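Local coordinates for protein monalysin (Pseudomonas entomophila, PDB 4MKO) that forms beta-barrel pores in host membranes, a cytolytic and haemolytic aerolysin-like toxin that damages the intestine of Drosophila and contributes to its death, at residues A[11-16]-A[108-112]; A[80-85]-A[118-123]; A[128-132]-A[186-190]; A[161-165]-A[175-179]. One frame throughout, in Å; residues are numbered along the deposited sequence.

Contact 1: residues A[11-16]-A[108-112]; sequences KGDFAI and SEIST
Glu-109 O is gripped from the first turn of helix 12-20: Asp-13 N donates to it over 2.9 Å with a nearly straight N-H (167°), and water 2 gives it a second proton while weakly bridging to Phe-14 N. The Asp-13 carboxylate is the acceptor of the second bond: OD2 takes the proton of Ser-111 N at 2.8 Å, met from above the carboxylate plane, while OD1 lies 3.8 Å from Ile-110 CG2 and accepts a bond from Gln-184. Its CG stands beside the backbone N (chi1 -80°), which swings the group across the Ile-110 side chain at about a right angle. Through backbone N and carboxylate, Asp-13 thus holds Glu-109 O and Ser-111 N, the polar atoms on either side of Ile-110. Gly-12 closes the approach: its CA comes within 3.4 Å of Ser-108 O in a C-H...O contact, and water 1 joins Gly-12 N to the same oxygen. Glu-109, with positive phi, leaves helix 103-107 through a Schellman motif, and this turn presents the two carbonyls to Gly-12 and Asp-13. Farther in, Ile-16 CD1 and Ile-110 CD1 meet loosely at 4.4 Å. The contact joins the start of helix 12-20 to the exit of helix 103-107, with Ile-110 also packing on Val-32 of strand 29-43 and Thr-112 paired through its backbone with Arg-185 of strand 173-191.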
loop_
_atom_site.group_PDB
_atom_site.type_symbol
_atom_site.label_atom_id
_atom_site.label_comp_id
_atom_site.label_asym_id
_atom_site.label_seq_id
_atom_site.Cartn_x
_atom_site.Cartn_y
_atom_site.Cartn_z
ATOM N N LYS A 11 -2.460 -13.478 -3.849
ATOM C CA LYS A 11 -2.333 -13.014 -5.229
ATOM C C LYS A 11 -3.716 -12.585 -5.748
ATOM O O LYS A 11 -4.582 -13.433 -5.942
ATOM C CB LYS A 11 -1.734 -14.124 -6.109
ATOM C CG LYS A 11 -1.552 -13.743 -7.576
ATOM C CD LYS A 11 -0.860 -14.889 -8.309
ATOM C CE LYS A 11 -0.644 -14.600 -9.770
ATOM N NZ LYS A 11 -0.015 -15.759 -10.466
ATOM N N GLY A 12 -3.896 -11.285 -5.953
ATOM C CA GLY A 12 -5.112 -10.709 -6.515
ATOM C C GLY A 12 -6.208 -10.438 -5.508
ATOM O O GLY A 12 -6.168 -10.927 -4.368
ATOM N N ASP A 13 -7.209 -9.663 -5.939
ATOM C CA ASP A 13 -8.338 -9.246 -5.111
ATOM C C ASP A 13 -9.184 -10.400 -4.598
ATOM O O ASP A 13 -9.670 -10.303 -3.467
ATOM C CB ASP A 13 -9.222 -8.225 -5.846
ATOM C CG ASP A 13 -8.713 -6.784 -5.857
ATOM O OD1 ASP A 13 -7.889 -6.430 -4.977
ATOM O OD2 ASP A 13 -9.172 -6.003 -6.717
ATOM N N PHE A 14 -9.380 -11.474 -5.397
ATOM C CA PHE A 14 -10.178 -12.609 -4.872
ATOM C C PHE A 14 -9.476 -13.218 -3.650
ATOM O O PHE A 14 -10.145 -13.467 -2.644
ATOM C CB PHE A 14 -10.444 -13.681 -5.941
ATOM C CG PHE A 14 -11.543 -13.272 -6.901
ATOM C CD1 PHE A 14 -12.874 -13.275 -6.500
ATOM C CD2 PHE A 14 -11.247 -12.924 -8.211
ATOM C CE1 PHE A 14 -13.889 -12.887 -7.386
ATOM C CE2 PHE A 14 -12.261 -12.539 -9.093
ATOM C CZ PHE A 14 -13.577 -12.547 -8.680
ATOM N N ALA A 15 -8.126 -13.365 -3.714
ATOM C CA ALA A 15 -7.332 -13.901 -2.592
ATOM C C ALA A 15 -7.306 -12.961 -1.377
ATOM O O ALA A 15 -7.466 -13.437 -0.251
ATOM C CB ALA A 15 -5.925 -14.273 -3.042
ATOM N N ILE A 16 -7.172 -11.634 -1.585
ATOM C CA ILE A 16 -7.218 -10.660 -0.480
ATOM C C ILE A 16 -8.607 -10.692 0.190
ATOM O O ILE A 16 -8.700 -10.625 1.416
ATOM C CB ILE A 16 -6.781 -9.229 -0.911
ATOM C CG1 ILE A 16 -5.315 -9.243 -1.398
ATOM C CG2 ILE A 16 -7.028 -8.175 0.217
ATOM C CD1 ILE A 16 -4.899 -8.073 -2.302
ATOM N N SER A 108 -1.594 -7.560 -11.747
ATOM C CA SER A 108 -1.573 -8.262 -10.442
ATOM C C SER A 108 -2.982 -8.670 -9.994
ATOM O O SER A 108 -3.148 -9.166 -8.872
ATOM C CB SER A 108 -0.942 -7.370 -9.376
ATOM O OG SER A 108 0.396 -7.050 -9.723
ATOM N N GLU A 109 -3.996 -8.450 -10.863
ATOM C CA GLU A 109 -5.411 -8.800 -10.596
ATOM C C GLU A 109 -5.975 -8.033 -9.392
ATOM O O GLU A 109 -6.764 -8.555 -8.600
ATOM C CB GLU A 109 -5.592 -10.332 -10.462
ATOM C CG GLU A 109 -5.247 -11.093 -11.734
ATOM C CD GLU A 109 -4.958 -12.572 -11.550
ATOM O OE1 GLU A 109 -5.720 -13.247 -10.822
ATOM O OE2 GLU A 109 -3.978 -13.063 -12.156
ATOM N N ILE A 110 -5.545 -6.778 -9.263
ATOM C CA ILE A 110 -6.000 -5.866 -8.224
ATOM C C ILE A 110 -6.653 -4.685 -8.908
ATOM O O ILE A 110 -6.169 -4.227 -9.935
ATOM C CB ILE A 110 -4.811 -5.429 -7.323
ATOM C CG1 ILE A 110 -4.316 -6.608 -6.468
ATOM C CG2 ILE A 110 -5.147 -4.180 -6.458
ATOM C CD1 ILE A 110 -2.908 -6.413 -5.916
ATOM N N SER A 111 -7.750 -4.195 -8.335
ATOM C CA SER A 111 -8.441 -3.001 -8.818
ATOM C C SER A 111 -8.574 -2.062 -7.623
ATOM O O SER A 111 -8.982 -2.507 -6.548
ATOM C CB SER A 111 -9.822 -3.358 -9.377
ATOM O OG SER A 111 -10.530 -2.171 -9.695
ATOM N N THR A 112 -8.248 -0.757 -7.795
ATOM C CA THR A 112 -8.367 0.194 -6.697
ATOM C C THR A 112 -9.820 0.522 -6.377
ATOM O O THR A 112 -10.125 0.826 -5.234
ATOM C CB THR A 112 -7.624 1.515 -6.994
ATOM O OG1 THR A 112 -8.322 2.188 -8.045
ATOM C CG2 THR A 112 -6.156 1.298 -7.398
HETATM O O HOH W 1 -1.814 -9.578 -6.486
HETATM O O HOH W 2 -8.973 -10.516 -8.666
#

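Contact 2: residues A[80-85]-A[118-123]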
loop_
_atom_site.group_PDB
_atom_site.type_symbol
_atom_site.label_atom_id
_atom_site.label_comp_id
_atom_site.label_asym_id
_atom_site.label_seq_id
_atom_site.Cartn_x
_atom_site.Cartn_y
_atom_site.Cartn_z
ATOM N N THR A 80 -10.358 7.657 2.188
ATOM C CA THR A 80 -9.532 8.422 1.254
ATOM C C THR A 80 -9.269 7.642 -0.025
ATOM O O THR A 80 -9.377 6.405 -0.053
ATOM C CB THR A 80 -8.205 8.876 1.906
ATOM O OG1 THR A 80 -7.409 7.726 2.206
ATOM C CG2 THR A 80 -8.405 9.736 3.161
ATOM N N LYS A 81 -8.919 8.376 -1.096
ATOM C CA LYS A 81 -8.525 7.837 -2.384
ATOM C C LYS A 81 -7.187 8.455 -2.791
ATOM O O LYS A 81 -6.857 9.540 -2.316
ATOM C CB LYS A 81 -9.610 8.004 -3.462
ATOM C CG LYS A 81 -10.062 9.430 -3.753
ATOM C CD LYS A 81 -11.429 9.394 -4.448
ATOM C CE LYS A 81 -12.052 10.766 -4.536
ATOM N NZ LYS A 81 -13.385 10.724 -5.200
ATOM N N GLY A 82 -6.430 7.739 -3.630
ATOM C CA GLY A 82 -5.095 8.152 -4.068
ATOM C C GLY A 82 -4.054 7.695 -3.069
ATOM O O GLY A 82 -4.303 6.759 -2.298
ATOM N N HIS A 83 -2.889 8.368 -3.024
ATOM C CA HIS A 83 -1.878 8.006 -2.020
ATOM C C HIS A 83 -2.441 8.189 -0.602
ATOM O O HIS A 83 -3.300 9.058 -0.375
ATOM C CB HIS A 83 -0.583 8.819 -2.222
ATOM C CG HIS A 83 0.212 8.362 -3.403
ATOM N ND1 HIS A 83 -0.135 8.728 -4.694
ATOM C CD2 HIS A 83 1.283 7.536 -3.458
ATOM C CE1 HIS A 83 0.758 8.146 -5.483
ATOM N NE2 HIS A 83 1.634 7.427 -4.781
ATOM N N THR A 84 -1.991 7.352 0.355
ATOM C CA THR A 84 -2.494 7.450 1.732
ATOM C C THR A 84 -2.062 8.752 2.409
ATOM O O THR A 84 -1.030 9.315 2.048
ATOM C CB THR A 84 -2.028 6.265 2.586
ATOM O OG1 THR A 84 -0.615 6.389 2.792
ATOM C CG2 THR A 84 -2.391 4.925 1.973
ATOM N N ARG A 85 -2.815 9.188 3.433
ATOM C CA ARG A 85 -2.446 10.382 4.180
ATOM C C ARG A 85 -1.064 10.178 4.819
ATOM O O ARG A 85 -0.240 11.084 4.761
ATOM C CB ARG A 85 -3.489 10.700 5.265
ATOM C CG ARG A 85 -3.323 12.099 5.883
ATOM C CD ARG A 85 -3.760 13.220 4.935
ATOM N NE ARG A 85 -5.215 13.283 4.743
ATOM C CZ ARG A 85 -5.815 13.981 3.778
ATOM N NH1 ARG A 85 -5.094 14.651 2.885
ATOM N NH2 ARG A 85 -7.139 13.990 3.684
ATOM N N GLU A 118 -7.735 9.357 -10.156
ATOM C CA GLU A 118 -7.777 9.356 -8.698
ATOM C C GLU A 118 -6.822 8.355 -8.026
ATOM O O GLU A 118 -6.274 8.673 -6.982
ATOM C CB GLU A 118 -9.189 8.973 -8.232
ATOM C CG GLU A 118 -10.250 10.058 -8.315
ATOM C CD GLU A 118 -11.656 9.560 -8.011
ATOM O OE1 GLU A 118 -11.867 8.327 -7.907
ATOM O OE2 GLU A 118 -12.557 10.418 -7.874
ATOM N N SER A 119 -6.724 7.133 -8.565
ATOM C CA SER A 119 -6.020 5.994 -7.969
ATOM C C SER A 119 -4.602 6.273 -7.448
ATOM O O SER A 119 -4.259 5.801 -6.350
ATOM C CB SER A 119 -5.993 4.823 -8.946
ATOM O OG SER A 119 -7.311 4.373 -9.222
ATOM N N TRP A 120 -3.794 7.047 -8.227
ATOM C CA TRP A 120 -2.384 7.319 -7.910
ATOM C C TRP A 120 -2.100 8.805 -7.696
ATOM O O TRP A 120 -0.943 9.242 -7.698
ATOM C CB TRP A 120 -1.496 6.733 -9.011
ATOM C CG TRP A 120 -1.545 5.232 -9.093
ATOM C CD1 TRP A 120 -2.425 4.474 -9.810
ATOM C CD2 TRP A 120 -0.681 4.311 -8.409
ATOM N NE1 TRP A 120 -2.144 3.131 -9.643
ATOM C CE2 TRP A 120 -1.084 3.003 -8.777
ATOM C CE3 TRP A 120 0.430 4.468 -7.555
ATOM C CZ2 TRP A 120 -0.393 1.860 -8.357
ATOM C CZ3 TRP A 120 1.102 3.332 -7.122
ATOM C CH2 TRP A 120 0.685 2.044 -7.517
ATOM N N SER A 121 -3.162 9.580 -7.485
ATOM C CA SER A 121 -3.059 11.017 -7.277
ATOM C C SER A 121 -2.813 11.333 -5.801
ATOM O O SER A 121 -2.505 10.439 -4.993
ATOM C CB SER A 121 -4.332 11.704 -7.787
ATOM O OG SER A 121 -4.158 13.108 -7.890
ATOM N N THR A 122 -2.947 12.621 -5.438
ATOM C CA THR A 122 -2.798 13.071 -4.067
ATOM C C THR A 122 -3.985 12.586 -3.239
ATOM O O THR A 122 -5.054 12.321 -3.804
ATOM C CB THR A 122 -2.653 14.607 -4.020
ATOM O OG1 THR A 122 -3.795 15.199 -4.642
ATOM C CG2 THR A 122 -1.360 15.098 -4.686
ATOM N N THR A 123 -3.794 12.463 -1.911
ATOM C CA THR A 123 -4.834 12.043 -0.972
ATOM C C THR A 123 -6.060 12.959 -1.093
ATOM O O THR A 123 -5.937 14.196 -1.037
ATOM C CB THR A 123 -4.342 12.084 0.491
ATOM O OG1 THR A 123 -3.020 11.541 0.596
ATOM C CG2 THR A 123 -5.277 11.341 1.439
HETATM O O HOH W 3 -6.257 5.066 -4.584
#
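A type I beta turn, Glu-118 to Ser-121, wraps the end of strand 72-81 where the two-stranded antiparallel sheet of the probable pore-forming region runs into its loops. The tight part centres on Gly-82, His-83 and Thr-123. Gly-82 CA sits among carbonyls, 3.4 Å from Ser-119 O in a C-H...O contact, and its N reaches that same oxygen through water 3. Next to it, Ser-121 O takes two protons from one residue: His-83 N at 2.9 Å, almost straight (175°), and His-83 ND1 at 2.9 Å. The donors approach from opposite faces of the carbonyl plane, and the oxygen lies in the imidazole plane. With CG beside the backbone N (chi1 -74°), the ring folds back to share this acceptor, an arrangement that fixes its rotation and shows ND1 to carry a proton. The hydroxyl of Thr-123 gives its proton to the backbone of His-83, OG1 to O 2.7 Å, from above the carbonyl plane. The edge of the Trp-120 indole comes near the His-83 ring, while its NE1 bonds Asp-102 OD1. The outer side is looser. There Lys-81 stretches its chain to Glu-118, a salt bridge in which NZ meets OE2 from well above the carboxylate plane, while OE1 is held by Thr-115 N. The exposed Arg-85, bent at chi2 and chi3, lays its guanidinium over a methyl, with CZ 3.6 Å from Thr-123 CG2.

Contact 3: residues A[128-132]-A[186-190]. With ACT (acetate ion), chain J.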
loop_
_atom_site.group_PDB
_atom_site.type_symbol
_atom_site.label_atom_id
_atom_site.label_comp_id
_atom_site.label_asym_id
_atom_site.label_seq_id
_atom_site.Cartn_x
_atom_site.Cartn_y
_atom_site.Cartn_z
ATOM N N ASP A 128 -18.183 8.124 3.304
ATOM C CA ASP A 128 -18.786 6.824 3.079
ATOM C C ASP A 128 -19.776 6.579 4.216
ATOM O O ASP A 128 -19.604 7.127 5.309
ATOM C CB ASP A 128 -17.728 5.713 2.980
ATOM C CG ASP A 128 -18.299 4.403 2.488
ATOM O OD1 ASP A 128 -18.996 4.415 1.454
ATOM O OD2 ASP A 128 -18.026 3.358 3.123
ATOM N N THR A 129 -20.853 5.837 3.941
ATOM C CA THR A 129 -21.855 5.568 4.976
ATOM C C THR A 129 -22.160 4.094 5.068
ATOM O O THR A 129 -22.094 3.403 4.055
ATOM C CB THR A 129 -23.177 6.358 4.711
ATOM O OG1 THR A 129 -23.801 5.873 3.521
ATOM C CG2 THR A 129 -22.980 7.885 4.636
ATOM N N THR A 130 -22.538 3.629 6.273
ATOM C CA THR A 130 -23.003 2.273 6.554
ATOM C C THR A 130 -24.107 2.352 7.612
ATOM O O THR A 130 -23.902 2.961 8.670
ATOM C CB THR A 130 -21.853 1.329 6.993
ATOM O OG1 THR A 130 -20.862 1.302 5.966
ATOM C CG2 THR A 130 -22.332 -0.106 7.240
ATOM N N GLU A 131 -25.260 1.724 7.335
ATOM C CA GLU A 131 -26.337 1.665 8.321
ATOM C C GLU A 131 -25.897 0.607 9.319
ATOM O O GLU A 131 -25.533 -0.502 8.920
ATOM C CB GLU A 131 -27.695 1.316 7.683
ATOM C CG GLU A 131 -28.833 1.469 8.680
ATOM C CD GLU A 131 -30.218 1.165 8.144
ATOM O OE1 GLU A 131 -31.039 2.107 8.060
ATOM O OE2 GLU A 131 -30.496 -0.017 7.837
ATOM N N MET A 132 -25.805 0.985 10.595
ATOM C CA MET A 132 -25.334 0.087 11.639
ATOM C C MET A 132 -26.311 0.092 12.809
ATOM O O MET A 132 -27.008 1.088 13.034
ATOM C CB MET A 132 -23.944 0.532 12.128
ATOM C CG MET A 132 -22.848 0.429 11.075
ATOM S SD MET A 132 -21.324 1.165 11.690
ATOM C CE MET A 132 -20.841 -0.055 12.905
ATOM N N LYS A 186 -12.293 -0.151 -0.333
ATOM C CA LYS A 186 -12.672 -1.284 0.496
ATOM C C LYS A 186 -12.446 -0.928 1.958
ATOM O O LYS A 186 -11.375 -0.423 2.324
ATOM C CB LYS A 186 -11.815 -2.482 0.085
ATOM C CG LYS A 186 -12.318 -3.822 0.536
ATOM C CD LYS A 186 -11.596 -4.957 -0.183
ATOM C CE LYS A 186 -12.031 -5.130 -1.622
ATOM N NZ LYS A 186 -11.412 -6.333 -2.232
ATOM N N ARG A 187 -13.456 -1.169 2.780
ATOM C CA ARG A 187 -13.377 -0.896 4.206
ATOM C C ARG A 187 -13.956 -2.082 4.975
ATOM O O ARG A 187 -14.873 -2.745 4.495
ATOM C CB ARG A 187 -14.087 0.427 4.565
ATOM C CG ARG A 187 -15.617 0.400 4.431
ATOM C CD ARG A 187 -16.316 0.006 5.721
ATOM N NE ARG A 187 -17.766 -0.111 5.529
ATOM C CZ ARG A 187 -18.410 -1.204 5.129
ATOM N NH1 ARG A 187 -17.737 -2.310 4.828
ATOM N NH2 ARG A 187 -19.734 -1.193 5.004
ATOM N N VAL A 188 -13.440 -2.303 6.177
ATOM C CA VAL A 188 -13.826 -3.402 7.048
ATOM C C VAL A 188 -14.375 -2.805 8.330
ATOM O O VAL A 188 -13.786 -1.869 8.857
ATOM C CB VAL A 188 -12.580 -4.296 7.345
ATOM C CG1 VAL A 188 -12.909 -5.442 8.308
ATOM C CG2 VAL A 188 -11.967 -4.847 6.048
ATOM N N ILE A 189 -15.453 -3.393 8.861
ATOM C CA ILE A 189 -16.018 -3.015 10.165
ATOM C C ILE A 189 -16.019 -4.276 11.014
ATOM O O ILE A 189 -16.573 -5.287 10.592
ATOM C CB ILE A 189 -17.435 -2.356 10.087
ATOM C CG1 ILE A 189 -17.462 -1.137 9.126
ATOM C CG2 ILE A 189 -17.879 -1.935 11.499
ATOM C CD1 ILE A 189 -18.868 -0.560 8.890
ATOM N N VAL A 190 -15.364 -4.240 12.188
ATOM C CA VAL A 190 -15.305 -5.395 13.080
ATOM C C VAL A 190 -15.685 -5.010 14.511
ATOM O O VAL A 190 -15.289 -3.923 14.950
ATOM C CB VAL A 190 -13.948 -6.157 13.057
ATOM C CG1 VAL A 190 -13.721 -6.878 11.722
ATOM C CG2 VAL A 190 -12.776 -5.249 13.404
HETATM C C ACT J . -12.607 -5.992 -5.923
HETATM O O ACT J . -11.929 -6.332 -4.935
HETATM O OXT ACT J . -12.152 -5.796 -7.087
HETATM C CH3 ACT J . -14.111 -5.807 -5.691
#
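Arg-187 carries the polar contact, reaching across to Thr-130; just before it, Lys-186 NZ bonds acetate O at 2.8 Å, the ion probably coming from the crystallisation liquor. The CG of Arg-187 lies between the backbone N and carbonyl carbon (chi1 69°), and a bend at chi2 sends the guanidinium toward Thr-130. NH2 donates to Thr-130 OG1 over 2.9 Å at 164°, with the hydroxyl oxygen at the edge of the guanidinium and close to its plane. Both groups share Tyr-77, whose OH bonds Arg-187 NE and Thr-130 OG1. Asp-128 adds charge only: OD2 is 4.2 Å from Arg-187 NE and well out of the guanidinium plane, so the attraction is at most electrostatic. Beyond Val-188, Ile-189 supplies the apolar half. Its CD1 covers one face of the Arg-187 guanidinium, offset toward the rim, and meets Thr-130 tip to tip, CD1 to CG2 3.9 Å. The other branch, CG2, receives the methyl of Met-132, 3.8 Å from CE, which the bend at chi3 brings round. The strand axes stay 10.4 Å apart and cross at -36°, a spacing bridged by side chains and not by backbone bonds. This is face-to-face packing of two beta sheets: the two-stranded antiparallel sheet of 72-81 and 124-133, in the region thought to form the pore, lies over strand 173-191 of the larger sheet, within the elongated aerolysin-like fold.

Contact 4: residues A[161-165]-A[175-179]; sequences AFAYS and DLYYL
The rings of Phe-162 and Tyr-178 lie one over the other in an offset stack, their planes only 3° from parallel and their centroids 3.9 Å apart. Tyr-178 CD2 sits above the centre of the phenylalanine ring, and Phe-162 CZ above that of the tyrosine. The overlap continues onto the tyrosine's CB, which makes a CH-pi contact over the same Phe-162 face, 25° off the ring normal. At the phenylalanine edge, near its plane, Leu-176 fits a methyl, CD2 to Phe-162 CE2 3.7 Å. Tyr-95 meets the Phe-162 ring nearly perpendicularly and also hydrogen-bonds the Tyr-178 hydroxyl, while His-149 stacks with the Tyr-178 ring. The tyrosine reaches this place because its CG lies between the backbone N and the carbonyl carbon (chi1 69°). The other methyl of Leu-176, CD1, lies 4.0 Å from Ser-165 CB, so the two methyls divide between Ser-165 and the Phe-162 edge. Near Ser-165 the backbones come close without a direct hydrogen bond: Ser-165 CA touches Tyr-177 O at 3.2 Å, a bent C-H...O contact. One step along, water 4 links Leu-179 N (2.8 Å) and Tyr-164 O (2.7 Å). Between 161-165 and 175-179, then, aromatic and aliphatic packing does most of the work, with a single water joining backbone to backbone; from Lys-166, which pairs with Tyr-177, the backbone bonds of strand 165-170 take over. The chemistry implies a junction that rests on close shape fit until that strand begins.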
loop_
_atom_site.group_PDB
_atom_site.type_symbol
_atom_site.label_atom_id
_atom_site.label_comp_id
_atom_site.label_asym_id
_atom_site.label_seq_id
_atom_site.Cartn_x
_atom_site.Cartn_y
_atom_site.Cartn_z
ATOM N N ALA A 161 14.704 11.755 0.229
ATOM C CA ALA A 161 13.353 11.995 -0.284
ATOM C C ALA A 161 12.272 11.302 0.563
ATOM O O ALA A 161 11.194 11.866 0.736
ATOM C CB ALA A 161 13.259 11.525 -1.730
ATOM N N PHE A 162 12.562 10.086 1.097
ATOM C CA PHE A 162 11.573 9.294 1.827
ATOM C C PHE A 162 11.919 9.052 3.305
ATOM O O PHE A 162 13.091 9.103 3.689
ATOM C CB PHE A 162 11.318 7.964 1.078
ATOM C CG PHE A 162 10.908 8.161 -0.369
ATOM C CD1 PHE A 162 9.584 8.457 -0.703
ATOM C CD2 PHE A 162 11.855 8.125 -1.387
ATOM C CE1 PHE A 162 9.212 8.668 -2.037
ATOM C CE2 PHE A 162 11.482 8.333 -2.722
ATOM C CZ PHE A 162 10.167 8.617 -3.036
ATOM N N ALA A 163 10.886 8.773 4.129
ATOM C CA ALA A 163 11.035 8.484 5.558
ATOM C C ALA A 163 11.935 7.234 5.761
ATOM O O ALA A 163 12.749 7.201 6.683
ATOM C CB ALA A 163 9.663 8.252 6.189
ATOM N N TYR A 164 11.795 6.244 4.861
ATOM C CA TYR A 164 12.551 4.987 4.859
ATOM C C TYR A 164 12.948 4.679 3.432
ATOM O O TYR A 164 12.104 4.674 2.530
ATOM C CB TYR A 164 11.690 3.830 5.415
ATOM C CG TYR A 164 11.368 3.966 6.888
ATOM C CD1 TYR A 164 12.238 3.481 7.858
ATOM C CD2 TYR A 164 10.191 4.579 7.313
ATOM C CE1 TYR A 164 11.948 3.601 9.215
ATOM C CE2 TYR A 164 9.896 4.716 8.671
ATOM C CZ TYR A 164 10.780 4.228 9.617
ATOM O OH TYR A 164 10.519 4.382 10.963
ATOM N N SER A 165 14.237 4.416 3.218
ATOM C CA SER A 165 14.719 4.079 1.892
ATOM C C SER A 165 16.067 3.379 1.987
ATOM O O SER A 165 16.695 3.355 3.055
ATOM C CB SER A 165 14.847 5.338 1.024
ATOM O OG SER A 165 15.833 6.226 1.531
ATOM N N ASP A 175 20.862 3.475 -7.272
ATOM C CA ASP A 175 19.409 3.237 -7.311
ATOM C C ASP A 175 18.757 3.591 -5.986
ATOM O O ASP A 175 19.422 3.531 -4.947
ATOM C CB ASP A 175 19.131 1.776 -7.690
ATOM C CG ASP A 175 19.424 1.446 -9.145
ATOM O OD1 ASP A 175 19.813 2.364 -9.897
ATOM O OD2 ASP A 175 19.260 0.276 -9.529
ATOM N N LEU A 176 17.465 3.973 -6.014
ATOM C CA LEU A 176 16.738 4.350 -4.805
ATOM C C LEU A 176 15.553 3.406 -4.582
ATOM O O LEU A 176 14.653 3.325 -5.422
ATOM C CB LEU A 176 16.266 5.817 -4.887
ATOM C CG LEU A 176 15.546 6.372 -3.654
ATOM C CD1 LEU A 176 16.475 6.446 -2.428
ATOM C CD2 LEU A 176 14.966 7.765 -3.927
ATOM N N TYR A 177 15.558 2.704 -3.445
ATOM C CA TYR A 177 14.512 1.757 -3.090
ATOM C C TYR A 177 13.668 2.369 -2.004
ATOM O O TYR A 177 14.203 2.852 -1.012
ATOM C CB TYR A 177 15.109 0.436 -2.566
ATOM C CG TYR A 177 15.734 -0.420 -3.642
ATOM C CD1 TYR A 177 16.993 -0.119 -4.156
ATOM C CD2 TYR A 177 15.072 -1.540 -4.139
ATOM C CE1 TYR A 177 17.566 -0.896 -5.165
ATOM C CE2 TYR A 177 15.647 -2.341 -5.127
ATOM C CZ TYR A 177 16.893 -2.010 -5.638
ATOM O OH TYR A 177 17.473 -2.809 -6.584
ATOM N N TYR A 178 12.352 2.354 -2.188
ATOM C CA TYR A 178 11.437 2.908 -1.196
ATOM C C TYR A 178 10.056 2.259 -1.371
ATOM O O TYR A 178 9.822 1.567 -2.374
ATOM C CB TYR A 178 11.348 4.463 -1.331
ATOM C CG TYR A 178 10.660 4.885 -2.611
ATOM C CD1 TYR A 178 11.352 4.915 -3.824
ATOM C CD2 TYR A 178 9.292 5.164 -2.632
ATOM C CE1 TYR A 178 10.715 5.268 -5.013
ATOM C CE2 TYR A 178 8.637 5.485 -3.822
ATOM C CZ TYR A 178 9.358 5.555 -5.006
ATOM O OH TYR A 178 8.707 5.816 -6.192
ATOM N N LEU A 179 9.147 2.491 -0.409
ATOM C CA LEU A 179 7.775 2.004 -0.538
ATOM C C LEU A 179 6.825 3.181 -0.673
ATOM O O LEU A 179 7.070 4.239 -0.103
ATOM C CB LEU A 179 7.325 1.183 0.693
ATOM C CG LEU A 179 8.213 0.029 1.175
ATOM C CD1 LEU A 179 7.546 -0.681 2.376
ATOM C CD2 LEU A 179 8.474 -0.989 0.060
HETATM O O HOH W 4 9.729 3.396 2.213
#

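How the contacts relate
Contacts 1 and 2 are directly joined: Thr-112 OG1 and Ser-119 OG lie 2.7 Å apart, a probable hydrogen bond, although their centres are about 18 Å apart. Their segments alternate along the chain, so the loop between helix 103-107 and strand 124-133 serves both. Contacts 1 and 3, nearest atoms about 4 Å apart, share the acetate, probably from the crystallisation liquor: bonded to Lys-186, it also lies about 3 Å from the Asp-13 side chain. Contacts 2 and 3 reach the same two-stranded sheet. Contacts 3 and 4 share strand 173-191 on opposite sides of the chain's centre, about 33 Å between centres. A mercury ion sits about 4 Å from the Ile-16 side chain.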